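Local atomic coordinates of diol-dehydratase (Roseburia inulinivorans, PDB entry 5I2A), a protein that dehydrates 1,2-propanediol, probably by the B12-independent radical chemistry of the glycyl radical enzyme family. Residues 260-263 and 264-268; 309-312 and 313-317; 361-364 and 365-368. All coordinates share one frame; numbering follows the deposited sequence.

Overall arrangement
All three contacts are local and lie in series along the chain, so none nests in or crosses another and none closes a long loop. Contact 1 forms the first turns of helix 262-279. Contact 2 follows at the start of helix 309-323, and contact 3 at the start of helix 362-374, which lies between strands 346-350 and 380-385. The centres of contacts 1 and 2 are about 12 Å apart, those of 2 and 3 about 11 Å. Contact 2 touches both others: Y311 probably hydrogen-bonds to Q263, and Q313 to the backbone of M366. F262, L315, I316, L363 and M366 supply apolar packing between the three helices.

Contact 1 of 3, residues 260-263 and 264-268; sequences ESFQ and EACQS
The stretch 260-268 runs from a short loop into helix 262-279. S261 O accepts from A265 N at 2.9 Å, and F262 O and Q263 O accept in the same i to i+4 manner from C266 N and Q267 N. S261 is the N-cap. Its OG takes the N-H of E264 at 3.0 Å in a fairly straight bond. The hydroxyl sits between backbone N and carbonyl carbon (chi1 71°), which turns it back over the first turn. The E264 side chain returns toward the loop. Its OE1 accepts from E260 N at 2.7 Å, on the anti side of the carboxylate and 32° out of its plane. OE1 also binds N253 of helix 238-253. The E260 and E264 side chains lie side by side and point the same way, but E260 OE2 stays 5.4 Å from E264 OE1.

F262 has CG anti to its backbone N (chi1 -175°), which brings the ring under C266 SG. The sulfur stands over one face, 3.9 Å from the centroid of the F262 ring and displaced toward its CE2-CZ side. Y298 meets the same ring edge-to-face. On another side of the helix a water bridges Q263 NE2 and Q267 OE1. Q263 OE1 bonds to Y311 OH, and Q267 NE2 to V75 O.

The serine cap and the glutamate carboxylate thus bind one N-H of the first helical turn (E264) and one just before the helix (E260). The nearby helix N terminus would probably favour the charged form of E264. The buried amides are tied to neighbouring parts of the fold, while sulfur and ring fill the apolar side.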
ATOM      1  N   GLU A 260       1.738 -40.437   0.111  1.00 21.45           N
ATOM      2  CA  GLU A 260       1.867 -41.817  -0.378  1.00 30.01           C
ATOM      3  C   GLU A 260       1.038 -42.846   0.393  1.00 27.29           C
ATOM      4  O   GLU A 260       1.030 -44.020   0.050  1.00 26.67           O
ATOM      5  CB  GLU A 260       3.329 -42.256  -0.323  1.00 26.14           C
ATOM      6  CG  GLU A 260       4.304 -41.225  -0.822  1.00 34.85           C
ATOM      7  CD  GLU A 260       4.814 -41.532  -2.205  1.00 46.01           C
ATOM      8  OE1 GLU A 260       3.983 -41.817  -3.100  1.00 48.50           O
ATOM      9  OE2 GLU A 260       6.049 -41.497  -2.387  1.00 49.02           O
ATOM     10  N   SER A 261       0.370 -42.408   1.449  1.00 25.20           N
ATOM     11  CA  SER A 261      -0.434 -43.304   2.268  1.00 24.04           C
ATOM     12  C   SER A 261      -1.575 -42.539   2.916  1.00 27.13           C
ATOM     13  O   SER A 261      -1.588 -41.306   2.888  1.00 25.26           O
ATOM     14  CB  SER A 261       0.421 -43.969   3.347  1.00 22.23           C
ATOM     15  OG  SER A 261       0.793 -43.032   4.337  1.00 24.33           O
ATOM     16  N   PHE A 262      -2.532 -43.259   3.502  1.00 19.67           N
ATOM     17  CA  PHE A 262      -3.635 -42.585   4.151  1.00 20.98           C
ATOM     18  C   PHE A 262      -3.104 -41.819   5.359  1.00 20.66           C
ATOM     19  O   PHE A 262      -3.531 -40.699   5.609  1.00 21.93           O
ATOM     20  CB  PHE A 262      -4.743 -43.558   4.567  1.00 19.73           C
ATOM     21  CG  PHE A 262      -5.963 -42.876   5.130  1.00 17.30           C
ATOM     22  CD1 PHE A 262      -6.722 -42.024   4.341  1.00 18.20           C
ATOM     23  CD2 PHE A 262      -6.346 -43.077   6.445  1.00 19.47           C
ATOM     24  CE1 PHE A 262      -7.847 -41.387   4.857  1.00 17.46           C
ATOM     25  CE2 PHE A 262      -7.473 -42.448   6.970  1.00 16.77           C
ATOM     26  CZ  PHE A 262      -8.222 -41.600   6.168  1.00 16.37           C
ATOM     27  N   GLN A 263      -2.167 -42.404   6.102  1.00 15.69           N
ATOM     28  CA  GLN A 263      -1.639 -41.689   7.256  1.00 18.63           C
ATOM     29  C   GLN A 263      -0.877 -40.426   6.801  1.00 18.81           C
ATOM     30  O   GLN A 263      -0.961 -39.383   7.450  1.00 19.41           O
ATOM     31  CB  GLN A 263      -0.733 -42.575   8.118  1.00 18.59           C
ATOM     32  CG  GLN A 263      -0.096 -41.796   9.279  1.00 18.89           C
ATOM     33  CD  GLN A 263       0.456 -42.688  10.382  1.00 24.53           C
ATOM     34  OE1 GLN A 263       0.313 -43.904  10.342  1.00 22.93           O
ATOM     35  NE2 GLN A 263       1.114 -42.078  11.362  1.00 18.63           N
ATOM     36  N   GLU A 264      -0.143 -40.522   5.694  1.00 17.54           N
ATOM     37  CA  GLU A 264       0.548 -39.346   5.148  1.00 18.87           C
ATOM     38  C   GLU A 264      -0.461 -38.266   4.730  1.00 18.03           C
ATOM     39  O   GLU A 264      -0.243 -37.088   4.995  1.00 19.02           O
ATOM     40  CB  GLU A 264       1.441 -39.731   3.973  1.00 19.44           C
ATOM     41  CG  GLU A 264       2.779 -40.307   4.424  1.00 20.12           C
ATOM     42  CD  GLU A 264       3.775 -40.527   3.291  1.00 23.89           C
ATOM     43  OE1 GLU A 264       3.513 -40.123   2.135  1.00 24.04           O
ATOM     44  OE2 GLU A 264       4.842 -41.100   3.578  1.00 27.06           O
ATOM     45  N   ALA A 265      -1.565 -38.676   4.114  1.00 16.26           N
ATOM     46  CA  ALA A 265      -2.623 -37.751   3.748  1.00 17.54           C
ATOM     47  C   ALA A 265      -3.195 -37.076   4.992  1.00 18.54           C
ATOM     48  O   ALA A 265      -3.386 -35.869   4.999  1.00 20.15           O
ATOM     49  CB  ALA A 265      -3.716 -38.460   2.975  1.00 14.91           C
ATOM     50  N   CYS A 266      -3.435 -37.852   6.048  1.00 17.31           N
ATOM     51  CA  CYS A 266      -3.968 -37.314   7.299  1.00 14.22           C
ATOM     52  C   CYS A 266      -3.018 -36.313   7.946  1.00 20.29           C
ATOM     53  O   CYS A 266      -3.447 -35.253   8.421  1.00 16.78           O
ATOM     54  CB  CYS A 266      -4.262 -38.436   8.302  1.00 15.42           C
ATOM     55  SG  CYS A 266      -5.690 -39.429   7.878  1.00 18.77           S
ATOM     56  N   GLN A 267      -1.737 -36.666   7.985  1.00 14.85           N
ATOM     57  CA  GLN A 267      -0.730 -35.829   8.610  1.00 16.10           C
ATOM     58  C   GLN A 267      -0.500 -34.560   7.800  1.00 15.27           C
ATOM     59  O   GLN A 267      -0.321 -33.496   8.369  1.00 15.99           O
ATOM     60  CB  GLN A 267       0.587 -36.589   8.767  1.00 14.35           C
ATOM     61  CG  GLN A 267       1.685 -35.816   9.487  1.00 14.18           C
ATOM     62  CD  GLN A 267       1.319 -35.444  10.895  1.00 19.87           C
ATOM     63  OE1 GLN A 267       1.267 -36.298  11.798  1.00 18.65           O
ATOM     64  NE2 GLN A 267       1.060 -34.157  11.105  1.00 16.62           N
ATOM     65  N   SER A 268      -0.501 -34.700   6.478  1.00 14.48           N
ATOM     66  CA  SER A 268      -0.334 -33.575   5.575  1.00 18.87           C
ATOM     67  C   SER A 268      -1.492 -32.591   5.737  1.00 18.48           C
ATOM     68  O   SER A 268      -1.280 -31.404   5.904  1.00 15.45           O
ATOM     69  CB  SER A 268      -0.250 -34.048   4.130  1.00 16.33           C
ATOM     70  OG  SER A 268       0.145 -32.990   3.296  1.00 17.60           O
TER
HETATM   71  O   HOH W   1       1.631 -39.165  11.597  1.00 18.79           O

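Contact 2 of 3, residues 309-312 and 313-317; sequences REYA and QELID
Y311 and L315 make the main apolar contact within this first part of helix 309-323. L315 CG stands over one face of the Y311 ring, 4.1 Å from its centroid and 19° off the ring normal, as a CH-pi contact. The two methyls spread along the ring. CD1 of L315 reaches CE2 of Y311 at 3.6 Å, and CD2 lies beside CZ and OH. With the first tyrosine torsion trans (chi1 -172°), the ring swings outward from the helix and leans toward L315 one turn on.

The polar side chains meet differently. E314 OE1 comes to the edge of the same ring, 3.5 Å from Y311 CD1, with carboxylate and ring planes nearly perpendicular at 89°. A water donates to E314 OE1 at 2.9 Å and, weakly, to E310 O. E314 OE2 has other partners, a hydrogen bond from S12 and a salt bridge to R14. Farther round, Q313 NE2 donates to D317 OD1 at 3.0 Å. The aspartate oxygen lies in the glutamine amide plane, but NE2 approaches it from above the carboxylate plane. Q313 NE2 also reaches M366 O, and D317 OD2 binds H373.

Backbone bonds are regular. R309, E310, Y311 and A312 carbonyls accept from Q313, E314, L315 and I316.

This is a regular alpha helix carrying i to i+3 and i to i+4 side-chain pairs. Its buried sides pack between helices 262-279 and 362-374, and E314 links it to S12 and R14 near the N terminus.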
ATOM      1  N   ARG A 309      -9.608 -50.800   7.727  1.00 22.96           N
ATOM      2  CA  ARG A 309     -10.668 -49.876   8.092  1.00 27.21           C
ATOM      3  C   ARG A 309     -10.493 -49.397   9.536  1.00 25.46           C
ATOM      4  O   ARG A 309     -10.736 -48.231   9.857  1.00 22.10           O
ATOM      5  CB  ARG A 309     -12.033 -50.527   7.901  1.00 26.24           C
ATOM      6  CG  ARG A 309     -12.440 -50.641   6.432  1.00 28.20           C
ATOM      7  CD  ARG A 309     -13.714 -51.439   6.250  1.00 31.68           C
ATOM      8  NE  ARG A 309     -14.893 -50.586   6.117  1.00 45.64           N
ATOM      9  CZ  ARG A 309     -15.879 -50.561   7.000  1.00 36.88           C
ATOM     10  NH1 ARG A 309     -15.810 -51.343   8.059  1.00 47.36           N
ATOM     11  NH2 ARG A 309     -16.928 -49.772   6.826  1.00 34.52           N
ATOM     12  N   GLU A 310     -10.043 -50.292  10.399  1.00 20.17           N
ATOM     13  CA  GLU A 310      -9.923 -49.965  11.811  1.00 21.09           C
ATOM     14  C   GLU A 310      -8.854 -48.897  12.039  1.00 19.59           C
ATOM     15  O   GLU A 310      -9.039 -47.991  12.850  1.00 21.86           O
ATOM     16  CB  GLU A 310      -9.601 -51.217  12.644  1.00 24.71           C
ATOM     17  CG  GLU A 310     -10.777 -52.164  12.863  1.00 24.41           C
ATOM     18  CD  GLU A 310     -11.242 -52.808  11.573  1.00 26.43           C
ATOM     19  OE1 GLU A 310     -12.465 -52.926  11.363  1.00 29.44           O
ATOM     20  OE2 GLU A 310     -10.375 -53.182  10.763  1.00 27.56           O
ATOM     21  N   TYR A 311      -7.732 -49.014  11.343  1.00 21.33           N
ATOM     22  CA  TYR A 311      -6.646 -48.061  11.529  1.00 25.37           C
ATOM     23  C   TYR A 311      -6.991 -46.723  10.889  1.00 22.25           C
ATOM     24  O   TYR A 311      -6.648 -45.665  11.426  1.00 20.20           O
ATOM     25  CB  TYR A 311      -5.336 -48.591  10.949  1.00 22.68           C
ATOM     26  CG  TYR A 311      -4.152 -47.718  11.297  1.00 23.77           C
ATOM     27  CD1 TYR A 311      -3.797 -47.498  12.624  1.00 24.89           C
ATOM     28  CD2 TYR A 311      -3.390 -47.115  10.305  1.00 22.30           C
ATOM     29  CE1 TYR A 311      -2.713 -46.710  12.954  1.00 18.69           C
ATOM     30  CE2 TYR A 311      -2.303 -46.320  10.626  1.00 22.02           C
ATOM     31  CZ  TYR A 311      -1.975 -46.121  11.949  1.00 20.36           C
ATOM     32  OH  TYR A 311      -0.912 -45.326  12.272  1.00 21.69           O
ATOM     33  N   ALA A 312      -7.666 -46.783   9.746  1.00 17.60           N
ATOM     34  CA  ALA A 312      -8.155 -45.580   9.085  1.00 21.38           C
ATOM     35  C   ALA A 312      -9.095 -44.801  10.007  1.00 20.56           C
ATOM     36  O   ALA A 312      -8.988 -43.584  10.112  1.00 18.81           O
ATOM     37  CB  ALA A 312      -8.857 -45.925   7.785  1.00 16.76           C
ATOM     38  N   GLN A 313     -10.001 -45.511  10.676  1.00 21.02           N
ATOM     39  CA  GLN A 313     -10.935 -44.884  11.603  1.00 18.40           C
ATOM     40  C   GLN A 313     -10.171 -44.285  12.769  1.00 20.79           C
ATOM     41  O   GLN A 313     -10.488 -43.191  13.230  1.00 18.75           O
ATOM     42  CB  GLN A 313     -11.974 -45.881  12.125  1.00 19.08           C
ATOM     43  CG  GLN A 313     -13.053 -45.238  12.998  1.00 17.07           C
ATOM     44  CD  GLN A 313     -13.984 -44.329  12.188  1.00 17.61           C
ATOM     45  OE1 GLN A 313     -14.620 -44.765  11.227  1.00 20.16           O
ATOM     46  NE2 GLN A 313     -14.048 -43.059  12.567  1.00 18.17           N
ATOM     47  N   GLU A 314      -9.158 -45.004  13.241  1.00 15.48           N
ATOM     48  CA  GLU A 314      -8.366 -44.518  14.357  1.00 19.12           C
ATOM     49  C   GLU A 314      -7.643 -43.219  13.980  1.00 18.77           C
ATOM     50  O   GLU A 314      -7.574 -42.282  14.779  1.00 20.12           O
ATOM     51  CB  GLU A 314      -7.351 -45.570  14.813  1.00 18.02           C
ATOM     52  CG  GLU A 314      -6.664 -45.193  16.127  1.00 20.16           C
ATOM     53  CD  GLU A 314      -5.704 -46.271  16.627  1.00 23.31           C
ATOM     54  OE1 GLU A 314      -5.258 -47.091  15.809  1.00 23.42           O
ATOM     55  OE2 GLU A 314      -5.391 -46.280  17.829  1.00 18.99           O
ATOM     56  N   LEU A 315      -7.111 -43.171  12.763  1.00 16.10           N
ATOM     57  CA  LEU A 315      -6.427 -41.972  12.277  1.00 19.46           C
ATOM     58  C   LEU A 315      -7.390 -40.782  12.196  1.00 18.34           C
ATOM     59  O   LEU A 315      -7.068 -39.682  12.628  1.00 18.69           O
ATOM     60  CB  LEU A 315      -5.790 -42.229  10.913  1.00 16.34           C
ATOM     61  CG  LEU A 315      -4.542 -43.119  10.880  1.00 20.86           C
ATOM     62  CD1 LEU A 315      -4.204 -43.513   9.448  1.00 17.00           C
ATOM     63  CD2 LEU A 315      -3.344 -42.452  11.547  1.00 19.10           C
ATOM     64  N   ILE A 316      -8.575 -41.015  11.647  1.00 19.45           N
ATOM     65  CA  ILE A 316      -9.572 -39.966  11.529  1.00 17.66           C
ATOM     66  C   ILE A 316     -10.004 -39.488  12.920  1.00 17.75           C
ATOM     67  O   ILE A 316     -10.112 -38.280  13.168  1.00 17.50           O
ATOM     68  CB  ILE A 316     -10.784 -40.447  10.719  1.00 18.90           C
ATOM     69  CG1 ILE A 316     -10.360 -40.731   9.273  1.00 17.25           C
ATOM     70  CG2 ILE A 316     -11.888 -39.413  10.754  1.00 17.28           C
ATOM     71  CD1 ILE A 316     -11.456 -41.374   8.415  1.00 17.02           C
ATOM     72  N   ASP A 317     -10.224 -40.435  13.833  1.00 15.39           N
ATOM     73  CA  ASP A 317     -10.541 -40.094  15.212  1.00 16.60           C
ATOM     74  C   ASP A 317      -9.444 -39.209  15.818  1.00 15.95           C
ATOM     75  O   ASP A 317      -9.727 -38.255  16.548  1.00 14.92           O
ATOM     76  CB  ASP A 317     -10.726 -41.352  16.070  1.00 16.97           C
ATOM     77  CG  ASP A 317     -11.996 -42.127  15.731  1.00 21.80           C
ATOM     78  OD1 ASP A 317     -12.807 -41.653  14.904  1.00 19.86           O
ATOM     79  OD2 ASP A 317     -12.185 -43.220  16.299  1.00 20.67           O
TER
HETATM   80  O   HOH W   2      -6.881 -49.362  15.069  1.00 27.97           O

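Contact 3 of 3, residues 361-364 and 365-368; sequences NDLS and FMCI
M366 leans back over the first turn of helix 362-374 toward D362 and L363. Its CB lies 3.7 Å from D362 O. CG comes nearer to the same carbonyl oxygen, at 3.3 Å. SD of M366 is 3.5 Å from D362 O and touches CD2 of L363 at 4.0 Å. The chain bends at chi3 (65°), and its end, CE, packs on A312 and I316 of helix 309-323. D362 O also accepts the backbone N-H of M366, in the carbonyl plane. L363 O accepts from C367 N.

F365 stays near the helix start. Its CD2 meets N361 O at 3.4 Å, with the oxygen at the ring edge. Y4 meets the same ring with planes at about 40°.

N361 caps the helix. Its OD1 accepts from S364 N at 3.1 Å and, weakly, from L363 N. In return N361 N donates to S364 OG at 2.9 Å. D291 holds both partners, through its carbonyl to N361 ND2 and its carboxylate to S364 OG.

The reciprocal N361 and S364 bonds form a capping box, here opening the helix of a beta-alpha-beta unit between strands 346-350 and 380-385.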
ATOM      1  N   ASN A 361     -19.245 -41.849   0.089  1.00 19.24           N
ATOM      2  CA  ASN A 361     -18.266 -42.920   0.034  1.00 18.58           C
ATOM      3  C   ASN A 361     -17.985 -43.448   1.444  1.00 19.93           C
ATOM      4  O   ASN A 361     -18.645 -43.043   2.401  1.00 18.68           O
ATOM      5  CB  ASN A 361     -16.981 -42.453  -0.666  1.00 17.66           C
ATOM      6  CG  ASN A 361     -16.308 -41.273   0.029  1.00 18.33           C
ATOM      7  OD1 ASN A 361     -16.177 -41.240   1.249  1.00 19.63           O
ATOM      8  ND2 ASN A 361     -15.837 -40.318  -0.761  1.00 19.52           N
ATOM      9  N   ASP A 362     -17.010 -44.339   1.574  1.00 20.92           N
ATOM     10  CA  ASP A 362     -16.678 -44.903   2.876  1.00 19.94           C
ATOM     11  C   ASP A 362     -16.291 -43.839   3.910  1.00 23.70           C
ATOM     12  O   ASP A 362     -16.658 -43.940   5.079  1.00 17.09           O
ATOM     13  CB  ASP A 362     -15.539 -45.920   2.749  1.00 20.86           C
ATOM     14  CG  ASP A 362     -16.040 -47.332   2.436  1.00 27.76           C
ATOM     15  OD1 ASP A 362     -17.172 -47.677   2.832  1.00 29.68           O
ATOM     16  OD2 ASP A 362     -15.288 -48.098   1.813  1.00 25.43           O
ATOM     17  N   LEU A 363     -15.539 -42.829   3.482  1.00 17.55           N
ATOM     18  CA  LEU A 363     -15.103 -41.796   4.417  1.00 18.20           C
ATOM     19  C   LEU A 363     -16.282 -40.947   4.896  1.00 13.07           C
ATOM     20  O   LEU A 363     -16.258 -40.453   6.020  1.00 18.54           O
ATOM     21  CB  LEU A 363     -14.022 -40.906   3.787  1.00 16.59           C
ATOM     22  CG  LEU A 363     -12.675 -41.581   3.529  1.00 17.61           C
ATOM     23  CD1 LEU A 363     -11.642 -40.580   3.044  1.00 17.22           C
ATOM     24  CD2 LEU A 363     -12.164 -42.269   4.789  1.00 19.75           C
ATOM     25  N   SER A 364     -17.301 -40.780   4.053  1.00 13.12           N
ATOM     26  CA  SER A 364     -18.498 -40.038   4.451  1.00 14.68           C
ATOM     27  C   SER A 364     -19.067 -40.606   5.770  1.00 19.32           C
ATOM     28  O   SER A 364     -19.355 -39.859   6.713  1.00 15.02           O
ATOM     29  CB  SER A 364     -19.578 -40.079   3.355  1.00 13.58           C
ATOM     30  OG  SER A 364     -19.063 -39.750   2.079  1.00 18.20           O
ATOM     31  N   PHE A 365     -19.209 -41.928   5.837  1.00 17.45           N
ATOM     32  CA  PHE A 365     -19.695 -42.580   7.057  1.00 14.77           C
ATOM     33  C   PHE A 365     -18.664 -42.501   8.180  1.00 15.37           C
ATOM     34  O   PHE A 365     -19.016 -42.290   9.335  1.00 18.97           O
ATOM     35  CB  PHE A 365     -20.069 -44.047   6.781  1.00 15.34           C
ATOM     36  CG  PHE A 365     -21.238 -44.204   5.846  1.00 15.33           C
ATOM     37  CD1 PHE A 365     -22.535 -44.211   6.326  1.00 16.16           C
ATOM     38  CD2 PHE A 365     -21.042 -44.319   4.490  1.00 18.95           C
ATOM     39  CE1 PHE A 365     -23.604 -44.338   5.463  1.00 17.40           C
ATOM     40  CE2 PHE A 365     -22.111 -44.449   3.628  1.00 17.64           C
ATOM     41  CZ  PHE A 365     -23.391 -44.449   4.113  1.00 13.21           C
ATOM     42  N   MET A 366     -17.387 -42.656   7.846  1.00 17.68           N
ATOM     43  CA  MET A 366     -16.361 -42.700   8.885  1.00 15.86           C
ATOM     44  C   MET A 366     -16.183 -41.347   9.582  1.00 17.08           C
ATOM     45  O   MET A 366     -15.827 -41.302  10.756  1.00 17.52           O
ATOM     46  CB  MET A 366     -15.045 -43.197   8.298  1.00 17.18           C
ATOM     47  CG  MET A 366     -15.151 -44.684   7.874  1.00 19.22           C
ATOM     48  SD  MET A 366     -13.854 -45.265   6.769  1.00 28.27           S
ATOM     49  CE  MET A 366     -12.471 -45.113   7.876  1.00 13.70           C
ATOM     50  N   CYS A 367     -16.463 -40.255   8.870  1.00 15.06           N
ATOM     51  CA  CYS A 367     -16.434 -38.922   9.476  1.00 15.51           C
ATOM     52  C   CYS A 367     -17.550 -38.777  10.514  1.00 14.58           C
ATOM     53  O   CYS A 367     -17.350 -38.225  11.590  1.00 15.86           O
ATOM     54  CB  CYS A 367     -16.549 -37.843   8.394  1.00 12.20           C
ATOM     55  SG  CYS A 367     -15.084 -37.716   7.330  1.00 17.13           S
ATOM     56  N   ILE A 368     -18.727 -39.291  10.193  1.00 16.32           N
ATOM     57  CA  ILE A 368     -19.825 -39.290  11.145  1.00 16.17           C
ATOM     58  C   ILE A 368     -19.475 -40.144  12.386  1.00 17.23           C
ATOM     59  O   ILE A 368     -19.732 -39.756  13.522  1.00 14.35           O
ATOM     60  CB  ILE A 368     -21.116 -39.806  10.494  1.00 15.75           C
ATOM     61  CG1 ILE A 368     -21.563 -38.856   9.383  1.00 15.57           C
ATOM     62  CG2 ILE A 368     -22.213 -39.953  11.525  1.00 18.57           C
ATOM     63  CD1 ILE A 368     -22.770 -39.336   8.604  1.00 15.02           C
TER